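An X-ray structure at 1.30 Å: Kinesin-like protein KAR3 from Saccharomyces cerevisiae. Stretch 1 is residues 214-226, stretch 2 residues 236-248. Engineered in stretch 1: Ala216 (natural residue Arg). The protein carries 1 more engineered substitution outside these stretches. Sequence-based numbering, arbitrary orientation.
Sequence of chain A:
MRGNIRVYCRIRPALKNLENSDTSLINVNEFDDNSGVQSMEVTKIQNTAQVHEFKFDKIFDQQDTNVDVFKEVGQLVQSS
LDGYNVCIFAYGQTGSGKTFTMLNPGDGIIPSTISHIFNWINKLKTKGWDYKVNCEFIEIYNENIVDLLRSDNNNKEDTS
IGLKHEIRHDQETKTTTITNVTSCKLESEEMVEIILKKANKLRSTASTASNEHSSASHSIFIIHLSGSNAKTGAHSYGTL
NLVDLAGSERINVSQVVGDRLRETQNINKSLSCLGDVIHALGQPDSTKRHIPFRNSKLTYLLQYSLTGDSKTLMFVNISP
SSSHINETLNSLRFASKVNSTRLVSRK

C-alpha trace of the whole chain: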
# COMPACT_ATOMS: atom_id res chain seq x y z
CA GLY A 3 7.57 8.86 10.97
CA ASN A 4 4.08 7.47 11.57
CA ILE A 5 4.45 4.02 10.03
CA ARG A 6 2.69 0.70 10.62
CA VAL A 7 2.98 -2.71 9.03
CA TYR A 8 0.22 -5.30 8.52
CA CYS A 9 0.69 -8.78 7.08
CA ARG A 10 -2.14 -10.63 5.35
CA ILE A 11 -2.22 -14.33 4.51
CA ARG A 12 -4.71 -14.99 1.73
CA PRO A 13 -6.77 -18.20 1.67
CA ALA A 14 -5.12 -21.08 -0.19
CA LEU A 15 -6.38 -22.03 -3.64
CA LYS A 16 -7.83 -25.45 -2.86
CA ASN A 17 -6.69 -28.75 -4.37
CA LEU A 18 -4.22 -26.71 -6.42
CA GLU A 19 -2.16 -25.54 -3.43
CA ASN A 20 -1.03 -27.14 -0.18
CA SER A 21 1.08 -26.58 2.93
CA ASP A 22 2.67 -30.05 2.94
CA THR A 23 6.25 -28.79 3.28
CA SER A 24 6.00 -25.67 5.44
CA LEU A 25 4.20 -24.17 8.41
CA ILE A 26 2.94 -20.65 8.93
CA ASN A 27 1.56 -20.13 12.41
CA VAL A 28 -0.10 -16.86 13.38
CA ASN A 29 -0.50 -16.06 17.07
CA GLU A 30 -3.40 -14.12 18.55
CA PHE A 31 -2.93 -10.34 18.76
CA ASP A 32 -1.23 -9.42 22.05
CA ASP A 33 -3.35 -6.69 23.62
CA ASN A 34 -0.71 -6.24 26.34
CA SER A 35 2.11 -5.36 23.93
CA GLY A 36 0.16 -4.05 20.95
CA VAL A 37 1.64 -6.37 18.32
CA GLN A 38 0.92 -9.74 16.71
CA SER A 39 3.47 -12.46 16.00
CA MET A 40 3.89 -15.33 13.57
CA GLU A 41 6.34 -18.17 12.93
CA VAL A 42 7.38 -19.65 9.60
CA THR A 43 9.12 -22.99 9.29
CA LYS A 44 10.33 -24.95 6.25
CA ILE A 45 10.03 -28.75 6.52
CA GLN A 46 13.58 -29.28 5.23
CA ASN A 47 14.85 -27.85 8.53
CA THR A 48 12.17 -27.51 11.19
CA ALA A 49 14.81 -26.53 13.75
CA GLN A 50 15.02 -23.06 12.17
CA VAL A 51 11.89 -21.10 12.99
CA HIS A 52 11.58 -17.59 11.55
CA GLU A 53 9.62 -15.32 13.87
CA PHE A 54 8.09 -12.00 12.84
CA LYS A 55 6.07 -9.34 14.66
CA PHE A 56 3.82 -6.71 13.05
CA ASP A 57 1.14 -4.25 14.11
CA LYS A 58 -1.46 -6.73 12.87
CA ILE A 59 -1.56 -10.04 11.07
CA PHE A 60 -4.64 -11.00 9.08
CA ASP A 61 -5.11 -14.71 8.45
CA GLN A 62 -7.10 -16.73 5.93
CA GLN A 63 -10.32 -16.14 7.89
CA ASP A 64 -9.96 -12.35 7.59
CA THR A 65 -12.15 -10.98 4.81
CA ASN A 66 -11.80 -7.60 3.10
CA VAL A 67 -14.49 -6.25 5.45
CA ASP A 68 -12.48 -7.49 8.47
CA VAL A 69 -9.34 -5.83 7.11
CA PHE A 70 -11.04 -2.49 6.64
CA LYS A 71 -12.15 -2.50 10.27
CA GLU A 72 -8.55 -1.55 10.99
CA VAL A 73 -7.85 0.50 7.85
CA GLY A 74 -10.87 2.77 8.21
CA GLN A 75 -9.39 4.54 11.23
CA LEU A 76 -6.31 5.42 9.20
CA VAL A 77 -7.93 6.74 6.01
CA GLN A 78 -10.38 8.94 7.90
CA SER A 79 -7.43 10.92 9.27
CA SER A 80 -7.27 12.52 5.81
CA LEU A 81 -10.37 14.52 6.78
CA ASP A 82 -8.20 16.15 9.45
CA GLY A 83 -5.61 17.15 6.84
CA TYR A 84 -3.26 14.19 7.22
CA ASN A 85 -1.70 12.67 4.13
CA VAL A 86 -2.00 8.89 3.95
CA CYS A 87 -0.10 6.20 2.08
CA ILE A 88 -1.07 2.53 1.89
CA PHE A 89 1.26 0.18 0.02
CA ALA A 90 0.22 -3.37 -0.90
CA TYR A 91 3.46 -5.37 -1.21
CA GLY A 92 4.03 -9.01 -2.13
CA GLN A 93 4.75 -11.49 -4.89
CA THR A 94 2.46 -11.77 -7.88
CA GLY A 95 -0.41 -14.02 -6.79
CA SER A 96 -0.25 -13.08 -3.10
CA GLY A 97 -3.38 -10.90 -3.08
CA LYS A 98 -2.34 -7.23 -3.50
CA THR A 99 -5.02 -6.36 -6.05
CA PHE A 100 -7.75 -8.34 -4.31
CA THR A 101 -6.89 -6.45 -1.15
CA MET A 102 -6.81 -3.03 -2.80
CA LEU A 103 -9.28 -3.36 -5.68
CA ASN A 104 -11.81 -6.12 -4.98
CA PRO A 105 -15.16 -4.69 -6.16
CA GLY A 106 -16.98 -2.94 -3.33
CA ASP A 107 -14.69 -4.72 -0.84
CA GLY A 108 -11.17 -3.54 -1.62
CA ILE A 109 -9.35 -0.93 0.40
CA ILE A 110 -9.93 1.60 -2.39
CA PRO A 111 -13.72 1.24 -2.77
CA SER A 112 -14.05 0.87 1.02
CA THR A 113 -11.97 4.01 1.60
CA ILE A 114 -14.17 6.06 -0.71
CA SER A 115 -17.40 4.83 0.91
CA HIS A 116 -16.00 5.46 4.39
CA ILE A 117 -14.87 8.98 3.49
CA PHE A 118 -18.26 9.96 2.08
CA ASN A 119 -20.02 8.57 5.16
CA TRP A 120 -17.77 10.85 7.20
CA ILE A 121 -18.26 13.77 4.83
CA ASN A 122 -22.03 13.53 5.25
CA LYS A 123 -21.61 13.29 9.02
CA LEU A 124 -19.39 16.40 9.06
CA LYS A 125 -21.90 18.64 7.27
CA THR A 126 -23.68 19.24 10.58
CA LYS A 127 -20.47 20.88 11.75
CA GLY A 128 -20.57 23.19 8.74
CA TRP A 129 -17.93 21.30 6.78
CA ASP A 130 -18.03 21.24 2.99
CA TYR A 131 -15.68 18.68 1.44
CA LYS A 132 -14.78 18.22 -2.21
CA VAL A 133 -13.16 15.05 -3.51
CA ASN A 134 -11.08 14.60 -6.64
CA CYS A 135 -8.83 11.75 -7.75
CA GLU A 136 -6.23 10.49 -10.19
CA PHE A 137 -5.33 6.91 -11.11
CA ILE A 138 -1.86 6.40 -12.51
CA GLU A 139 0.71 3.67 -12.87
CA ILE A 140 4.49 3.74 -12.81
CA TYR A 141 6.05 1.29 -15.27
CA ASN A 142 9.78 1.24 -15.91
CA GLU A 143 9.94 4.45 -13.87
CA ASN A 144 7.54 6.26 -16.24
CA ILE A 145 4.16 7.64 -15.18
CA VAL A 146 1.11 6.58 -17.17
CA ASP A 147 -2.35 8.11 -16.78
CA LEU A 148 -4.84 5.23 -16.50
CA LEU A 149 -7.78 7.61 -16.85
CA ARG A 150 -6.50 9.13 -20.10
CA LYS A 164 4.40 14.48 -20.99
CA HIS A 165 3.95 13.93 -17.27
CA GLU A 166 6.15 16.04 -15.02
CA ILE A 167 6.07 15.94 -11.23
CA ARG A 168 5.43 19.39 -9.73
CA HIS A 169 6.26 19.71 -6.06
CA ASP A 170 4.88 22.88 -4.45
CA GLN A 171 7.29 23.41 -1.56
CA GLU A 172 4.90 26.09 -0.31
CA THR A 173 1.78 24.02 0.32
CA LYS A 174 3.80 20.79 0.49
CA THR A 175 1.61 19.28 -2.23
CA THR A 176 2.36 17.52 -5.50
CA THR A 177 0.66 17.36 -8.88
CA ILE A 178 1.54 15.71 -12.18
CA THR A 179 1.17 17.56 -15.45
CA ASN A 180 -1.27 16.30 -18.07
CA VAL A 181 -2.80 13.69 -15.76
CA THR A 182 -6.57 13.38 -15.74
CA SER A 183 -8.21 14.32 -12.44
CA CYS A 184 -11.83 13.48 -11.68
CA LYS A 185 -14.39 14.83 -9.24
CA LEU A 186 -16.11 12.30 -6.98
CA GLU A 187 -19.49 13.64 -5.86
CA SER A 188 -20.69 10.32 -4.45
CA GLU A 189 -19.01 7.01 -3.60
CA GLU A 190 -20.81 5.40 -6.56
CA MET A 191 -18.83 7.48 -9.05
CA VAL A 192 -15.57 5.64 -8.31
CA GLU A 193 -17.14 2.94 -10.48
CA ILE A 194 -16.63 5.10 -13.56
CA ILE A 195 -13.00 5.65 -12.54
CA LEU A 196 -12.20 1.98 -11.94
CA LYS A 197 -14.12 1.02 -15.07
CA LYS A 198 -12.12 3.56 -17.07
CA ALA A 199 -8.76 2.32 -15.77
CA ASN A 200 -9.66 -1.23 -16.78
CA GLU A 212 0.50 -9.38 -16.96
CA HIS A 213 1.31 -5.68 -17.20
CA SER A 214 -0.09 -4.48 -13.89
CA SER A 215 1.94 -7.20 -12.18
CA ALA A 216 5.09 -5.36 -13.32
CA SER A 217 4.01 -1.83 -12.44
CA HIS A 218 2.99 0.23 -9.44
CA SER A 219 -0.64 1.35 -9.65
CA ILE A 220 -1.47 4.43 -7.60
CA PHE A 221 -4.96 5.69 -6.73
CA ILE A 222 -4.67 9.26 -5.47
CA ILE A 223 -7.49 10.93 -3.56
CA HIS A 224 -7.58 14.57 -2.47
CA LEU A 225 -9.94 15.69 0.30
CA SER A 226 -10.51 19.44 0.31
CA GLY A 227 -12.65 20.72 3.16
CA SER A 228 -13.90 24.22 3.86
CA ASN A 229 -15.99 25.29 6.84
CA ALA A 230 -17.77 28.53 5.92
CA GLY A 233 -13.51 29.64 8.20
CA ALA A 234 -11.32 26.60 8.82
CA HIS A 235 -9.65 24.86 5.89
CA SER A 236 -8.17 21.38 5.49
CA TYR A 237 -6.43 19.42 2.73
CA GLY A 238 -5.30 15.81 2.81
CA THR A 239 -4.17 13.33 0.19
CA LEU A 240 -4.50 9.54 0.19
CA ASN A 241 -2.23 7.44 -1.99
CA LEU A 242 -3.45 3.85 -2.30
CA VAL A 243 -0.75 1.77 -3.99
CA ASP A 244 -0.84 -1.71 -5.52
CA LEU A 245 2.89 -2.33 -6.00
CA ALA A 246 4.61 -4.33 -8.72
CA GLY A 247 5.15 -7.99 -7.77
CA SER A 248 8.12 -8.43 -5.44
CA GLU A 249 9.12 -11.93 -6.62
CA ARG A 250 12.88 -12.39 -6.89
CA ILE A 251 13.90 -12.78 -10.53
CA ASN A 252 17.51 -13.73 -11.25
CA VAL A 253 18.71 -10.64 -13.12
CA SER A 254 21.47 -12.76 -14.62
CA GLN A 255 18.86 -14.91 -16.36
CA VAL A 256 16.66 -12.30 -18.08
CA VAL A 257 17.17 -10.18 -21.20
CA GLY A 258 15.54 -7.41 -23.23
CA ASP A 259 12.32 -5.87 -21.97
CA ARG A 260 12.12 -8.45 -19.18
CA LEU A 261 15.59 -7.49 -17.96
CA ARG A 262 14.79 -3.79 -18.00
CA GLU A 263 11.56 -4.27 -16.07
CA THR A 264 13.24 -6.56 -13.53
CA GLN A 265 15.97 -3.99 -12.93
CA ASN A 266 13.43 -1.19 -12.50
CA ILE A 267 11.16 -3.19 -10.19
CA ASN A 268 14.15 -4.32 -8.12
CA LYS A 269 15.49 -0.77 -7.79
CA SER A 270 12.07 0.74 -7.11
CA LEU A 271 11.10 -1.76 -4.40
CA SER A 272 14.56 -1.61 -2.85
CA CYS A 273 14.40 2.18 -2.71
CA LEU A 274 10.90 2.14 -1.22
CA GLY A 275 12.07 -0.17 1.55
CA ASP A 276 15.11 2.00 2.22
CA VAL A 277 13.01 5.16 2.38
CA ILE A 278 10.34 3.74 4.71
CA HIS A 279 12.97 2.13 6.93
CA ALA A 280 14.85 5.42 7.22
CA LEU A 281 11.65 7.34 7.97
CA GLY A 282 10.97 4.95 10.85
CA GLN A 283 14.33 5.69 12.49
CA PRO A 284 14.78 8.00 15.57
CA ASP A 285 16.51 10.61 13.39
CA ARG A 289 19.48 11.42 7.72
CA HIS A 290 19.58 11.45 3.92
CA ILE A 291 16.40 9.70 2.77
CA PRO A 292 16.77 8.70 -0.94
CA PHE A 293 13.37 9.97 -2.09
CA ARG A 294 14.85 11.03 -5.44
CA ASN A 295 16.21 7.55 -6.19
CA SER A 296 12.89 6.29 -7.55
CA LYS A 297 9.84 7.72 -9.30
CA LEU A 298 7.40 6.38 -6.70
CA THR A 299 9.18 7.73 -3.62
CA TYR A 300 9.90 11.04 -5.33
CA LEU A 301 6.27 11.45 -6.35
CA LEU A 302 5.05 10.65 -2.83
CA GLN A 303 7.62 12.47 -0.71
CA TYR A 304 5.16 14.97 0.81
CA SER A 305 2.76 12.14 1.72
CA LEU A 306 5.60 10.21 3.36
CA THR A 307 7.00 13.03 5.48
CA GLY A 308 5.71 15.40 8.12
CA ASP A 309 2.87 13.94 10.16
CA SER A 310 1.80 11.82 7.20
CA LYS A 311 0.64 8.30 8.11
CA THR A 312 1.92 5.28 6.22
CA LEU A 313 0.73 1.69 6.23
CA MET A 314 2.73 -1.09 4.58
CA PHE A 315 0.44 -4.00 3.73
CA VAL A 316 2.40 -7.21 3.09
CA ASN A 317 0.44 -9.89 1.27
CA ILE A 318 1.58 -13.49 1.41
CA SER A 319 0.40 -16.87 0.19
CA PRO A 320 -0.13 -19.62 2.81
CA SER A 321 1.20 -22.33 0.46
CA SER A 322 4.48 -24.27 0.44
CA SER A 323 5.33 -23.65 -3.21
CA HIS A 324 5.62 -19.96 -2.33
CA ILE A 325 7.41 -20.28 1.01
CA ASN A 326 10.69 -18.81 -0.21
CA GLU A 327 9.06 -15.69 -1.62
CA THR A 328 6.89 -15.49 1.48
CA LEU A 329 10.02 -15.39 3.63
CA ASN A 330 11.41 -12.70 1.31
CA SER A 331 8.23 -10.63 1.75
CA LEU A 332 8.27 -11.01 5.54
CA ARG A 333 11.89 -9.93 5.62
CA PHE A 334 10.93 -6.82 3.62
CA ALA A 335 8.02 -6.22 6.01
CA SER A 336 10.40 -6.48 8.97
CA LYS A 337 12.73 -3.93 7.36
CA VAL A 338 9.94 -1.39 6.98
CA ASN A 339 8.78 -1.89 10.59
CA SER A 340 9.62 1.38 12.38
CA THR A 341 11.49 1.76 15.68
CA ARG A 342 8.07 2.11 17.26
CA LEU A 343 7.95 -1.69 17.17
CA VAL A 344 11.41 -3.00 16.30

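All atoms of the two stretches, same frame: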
# COMPACT_ATOMS: atom_id res chain seq x y z
N SER A 214 0.06 -5.07 -15.21
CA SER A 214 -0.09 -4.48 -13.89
C SER A 214 0.76 -5.20 -12.84
O SER A 214 1.08 -4.63 -11.80
CB SER A 214 -1.56 -4.50 -13.47
OG SER A 214 -2.19 -5.67 -13.95
N SER A 215 1.12 -6.44 -13.12
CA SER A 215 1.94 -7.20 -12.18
C SER A 215 3.38 -6.69 -12.18
O SER A 215 4.16 -6.99 -11.27
CB SER A 215 1.91 -8.68 -12.53
OG SER A 215 2.84 -8.97 -13.56
N ALA A 216 3.74 -5.91 -13.20
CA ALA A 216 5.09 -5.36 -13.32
C ALA A 216 5.13 -3.84 -13.13
O ALA A 216 6.14 -3.20 -13.41
CB ALA A 216 5.68 -5.72 -14.67
N SER A 217 4.04 -3.27 -12.64
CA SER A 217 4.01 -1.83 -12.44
C SER A 217 3.36 -1.49 -11.11
O SER A 217 2.68 -2.31 -10.50
CB SER A 217 3.24 -1.15 -13.57
OG SER A 217 1.87 -1.49 -13.54
N HIS A 218 3.59 -0.26 -10.67
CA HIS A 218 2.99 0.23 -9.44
C HIS A 218 1.75 1.00 -9.87
O HIS A 218 1.84 1.91 -10.69
CB HIS A 218 3.91 1.20 -8.71
CG HIS A 218 5.28 0.65 -8.43
ND1 HIS A 218 5.50 -0.64 -8.00
CD2 HIS A 218 6.49 1.24 -8.50
CE1 HIS A 218 6.79 -0.82 -7.81
NE2 HIS A 218 7.42 0.31 -8.10
N SER A 219 0.59 0.64 -9.33
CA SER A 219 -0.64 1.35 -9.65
C SER A 219 -0.96 2.22 -8.44
O SER A 219 -0.97 1.74 -7.31
CB SER A 219 -1.76 0.34 -9.94
OG SER A 219 -1.40 -0.48 -11.04
N ILE A 220 -1.21 3.50 -8.69
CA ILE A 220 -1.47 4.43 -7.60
C ILE A 220 -2.78 5.19 -7.72
O ILE A 220 -2.99 5.93 -8.69
CB ILE A 220 -0.30 5.45 -7.49
CG1 ILE A 220 1.04 4.70 -7.45
CG2 ILE A 220 -0.45 6.32 -6.26
CD1 ILE A 220 2.07 5.21 -8.42
N PHE A 221 -3.67 5.00 -6.75
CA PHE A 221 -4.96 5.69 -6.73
C PHE A 221 -4.80 6.85 -5.75
O PHE A 221 -4.62 6.66 -4.55
CB PHE A 221 -6.06 4.73 -6.27
CG PHE A 221 -7.45 5.18 -6.62
CD1 PHE A 221 -8.13 6.07 -5.81
CD2 PHE A 221 -8.08 4.70 -7.77
CE1 PHE A 221 -9.42 6.49 -6.13
CE2 PHE A 221 -9.37 5.12 -8.10
CZ PHE A 221 -10.04 6.02 -7.27
N ILE A 222 -4.84 8.07 -6.29
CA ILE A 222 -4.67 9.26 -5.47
C ILE A 222 -5.99 9.97 -5.23
O ILE A 222 -6.73 10.25 -6.17
CB ILE A 222 -3.66 10.24 -6.14
CG1 ILE A 222 -2.35 9.51 -6.44
CG2 ILE A 222 -3.42 11.44 -5.24
CD1 ILE A 222 -1.36 10.30 -7.29
N ILE A 223 -6.26 10.26 -3.97
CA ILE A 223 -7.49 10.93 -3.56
C ILE A 223 -7.16 12.20 -2.79
O ILE A 223 -6.35 12.18 -1.86
CB ILE A 223 -8.34 10.03 -2.63
CG1 ILE A 223 -8.79 8.78 -3.39
CG2 ILE A 223 -9.52 10.81 -2.08
CD1 ILE A 223 -9.10 7.59 -2.49
N HIS A 224 -7.79 13.31 -3.17
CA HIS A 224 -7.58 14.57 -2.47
C HIS A 224 -8.87 14.97 -1.77
O HIS A 224 -9.94 14.97 -2.38
CB HIS A 224 -7.15 15.66 -3.46
CG HIS A 224 -6.04 15.23 -4.37
ND1 HIS A 224 -4.73 15.16 -3.95
CD2 HIS A 224 -6.04 14.85 -5.67
CE1 HIS A 224 -3.97 14.75 -4.95
NE2 HIS A 224 -4.74 14.55 -6.01
N LEU A 225 -8.77 15.28 -0.48
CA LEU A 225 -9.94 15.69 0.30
C LEU A 225 -9.77 17.15 0.66
O LEU A 225 -8.94 17.49 1.51
CB LEU A 225 -10.05 14.89 1.59
CG LEU A 225 -10.16 13.37 1.53
CD1 LEU A 225 -10.48 12.85 2.93
CD2 LEU A 225 -11.23 12.95 0.54
N SER A 226 -10.57 18.01 0.04
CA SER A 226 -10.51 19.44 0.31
C SER A 226 -11.75 19.91 1.07
O SER A 226 -12.86 19.94 0.53
CB SER A 226 -10.37 20.22 -0.99
OG SER A 226 -10.12 21.59 -0.70
N SER A 236 -8.93 22.61 5.31
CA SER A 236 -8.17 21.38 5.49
C SER A 236 -7.95 20.70 4.14
O SER A 236 -8.82 20.74 3.27
CB SER A 236 -8.91 20.44 6.45
OG SER A 236 -9.77 19.55 5.76
N TYR A 237 -6.77 20.12 3.97
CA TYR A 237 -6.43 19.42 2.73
C TYR A 237 -5.59 18.19 3.05
O TYR A 237 -4.58 18.29 3.72
CB TYR A 237 -5.65 20.35 1.80
CG TYR A 237 -5.59 19.85 0.38
CD1 TYR A 237 -6.64 20.08 -0.51
CD2 TYR A 237 -4.48 19.14 -0.09
CE1 TYR A 237 -6.59 19.61 -1.83
CE2 TYR A 237 -4.42 18.68 -1.40
CZ TYR A 237 -5.48 18.92 -2.26
OH TYR A 237 -5.40 18.48 -3.56
N GLY A 238 -6.03 17.04 2.56
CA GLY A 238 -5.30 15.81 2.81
C GLY A 238 -5.32 14.94 1.58
O GLY A 238 -6.30 14.93 0.84
N THR A 239 -4.24 14.20 1.36
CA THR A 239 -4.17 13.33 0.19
C THR A 239 -3.92 11.87 0.60
O THR A 239 -3.12 11.59 1.48
CB THR A 239 -3.03 13.79 -0.76
OG1 THR A 239 -3.34 15.11 -1.25
CG2 THR A 239 -2.89 12.85 -1.93
N LEU A 240 -4.65 10.96 -0.05
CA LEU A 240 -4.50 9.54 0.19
C LEU A 240 -3.92 8.92 -1.06
O LEU A 240 -4.39 9.17 -2.17
CB LEU A 240 -5.85 8.88 0.49
CG LEU A 240 -6.56 9.41 1.73
CD1 LEU A 240 -7.71 10.31 1.29
CD2 LEU A 240 -7.05 8.25 2.60
N ASN A 241 -2.87 8.11 -0.87
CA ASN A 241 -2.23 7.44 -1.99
C ASN A 241 -2.33 5.95 -1.70
O ASN A 241 -1.65 5.44 -0.81
CB ASN A 241 -0.77 7.89 -2.09
CG ASN A 241 -0.63 9.40 -2.10
OD1 ASN A 241 -0.73 10.02 -3.15
ND2 ASN A 241 -0.44 9.99 -0.92
N LEU A 242 -3.20 5.28 -2.45
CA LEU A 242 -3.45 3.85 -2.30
C LEU A 242 -2.72 3.12 -3.42
O LEU A 242 -3.12 3.14 -4.58
CB LEU A 242 -4.97 3.61 -2.33
CG LEU A 242 -5.74 4.60 -1.45
CD1 LEU A 242 -7.23 4.31 -1.49
CD2 LEU A 242 -5.23 4.52 -0.01
N VAL A 243 -1.64 2.44 -3.04
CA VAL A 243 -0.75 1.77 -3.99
C VAL A 243 -0.77 0.25 -4.03
O VAL A 243 -0.66 -0.42 -3.00
CB VAL A 243 0.72 2.21 -3.74
CG1 VAL A 243 1.63 1.73 -4.87
CG2 VAL A 243 0.79 3.73 -3.59
N ASP A 244 -0.86 -0.28 -5.24
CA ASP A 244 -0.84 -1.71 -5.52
C ASP A 244 0.52 -1.87 -6.24
O ASP A 244 0.63 -1.67 -7.45
CB ASP A 244 -2.01 -2.06 -6.45
CG ASP A 244 -2.07 -3.53 -6.81
OD1 ASP A 244 -1.17 -4.30 -6.40
OD2 ASP A 244 -3.04 -3.90 -7.50
N LEU A 245 1.54 -2.21 -5.47
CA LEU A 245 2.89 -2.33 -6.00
C LEU A 245 3.13 -3.44 -7.01
O LEU A 245 2.36 -4.38 -7.12
CB LEU A 245 3.90 -2.48 -4.85
CG LEU A 245 4.01 -1.33 -3.84
CD1 LEU A 245 4.78 -1.80 -2.61
CD2 LEU A 245 4.71 -0.14 -4.49
N ALA A 246 4.22 -3.31 -7.76
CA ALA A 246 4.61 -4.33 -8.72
C ALA A 246 4.99 -5.58 -7.90
O ALA A 246 5.46 -5.46 -6.77
CB ALA A 246 5.81 -3.86 -9.53
N GLY A 247 4.79 -6.77 -8.47
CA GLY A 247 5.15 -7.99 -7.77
C GLY A 247 6.59 -7.98 -7.28
O GLY A 247 7.50 -7.61 -8.01
N SER A 248 6.79 -8.43 -6.04
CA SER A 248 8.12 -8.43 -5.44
C SER A 248 8.95 -9.70 -5.65
O SER A 248 10.06 -9.80 -5.14
CB SER A 248 8.00 -8.20 -3.93
OG SER A 248 7.20 -9.23 -3.35
O HOH W 1 1.49 -5.83 -9.24
O HOH W 2 6.60 -8.10 -10.92
O HOH W 3 -0.09 -2.68 -10.02
O HOH W 4 -3.86 1.08 -6.75
O HOH W 5 -9.14 17.31 4.38
O HOH W 6 -9.61 23.32 1.92

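The two stretches pair as antiparallel neighbours in a sheet, their strand directions 165° apart. Together they bury 1004 Å² of surface. Stretch 1 reaches this pairing through a short 3-10 segment and a turn.

Ser214 meets stretch 2 through water. Water 1 donates to Ser214 O (2.9 Å) and to Leu245 O (2.7 Å), filling a gap that the backbones do not close. Ser215 makes the first direct bond: Gly247 N donates to Ser215 O at 2.9 Å. The same carbonyl takes a second hydrogen bond from water 2, which also donates to Gly247 O. Ala216 is an engineered residue, Arg in the natural sequence. Its CB points away from stretch 2, and its contact is made by the backbone, with Ala216 C 3.7 Å from Ala246 CB.

At Ser217 the regular ladder is not yet in place. Ser217 O lies 3.3 Å from Ala246 N, but the angle is poor and no hydrogen bond forms. That amide donates instead to the next side chain, with Ala246 N to His218 ND1 at 3.0 Å. ND1 is therefore an acceptor here and carries no proton in this bond. Ala246 N sits at the edge of the imidazole, near its plane, as a lone-pair acceptor requires. One face of the ring is covered by Leu245 CD2, 4.0 Å from the centroid of the His218 ring, in a CH-pi contact.

From Ser219 the ladder is regular. Ser219 N donates to Asp244 O (3.0 Å), and Asp244 N donates back to Ser219 O (2.9 Å). Water 4 also donates to Ser219 O and to Leu242 O. Ile220 faces Val243 in a non-hydrogen-bonded pair, so the contact falls to side chains, with Ile220 CG2 3.9 Å from Val243 CG2.

Phe221 and Leu242 exchange two nearly straight bonds, Phe221 N to Leu242 O and Leu242 N to Phe221 O, both 2.9 Å. The end of the Phe221 side chain leads away, leaving Phe221 CB 4.2 Å from Leu242 CB. Ile222 lies opposite Asn241, and Ile222 CA comes within 3.3 Å of Leu240 O in a CA-H...O contact. Ile222 CG2 also packs 3.6 Å from Thr239 CG2.

Ile223 and Leu240 form the next bonded pair, with Ile223 N to Leu240 O and Leu240 N to Ile223 O both at 2.8 Å. On this face Ile223 CD1 meets Leu242 CD1 at 3.9 Å, continuing an apolar patch. His224, on the other face, is paired with Thr239. His224 ND1 and Thr239 OG1 are hydrogen-bonded at 3.0 Å, linking side chains where the backbones do not bond.

Leu225 N donates to Gly238 O at 2.8 Å, and Gly238 N returns a bond to Leu225 O at 3.1 Å. Gly238 offers no side chain; Leu225 CG packs instead 3.9 Å from Leu240 CD1. Finally, Ser226 CB lies 3.8 Å from Tyr237 CD1, at the ring edge.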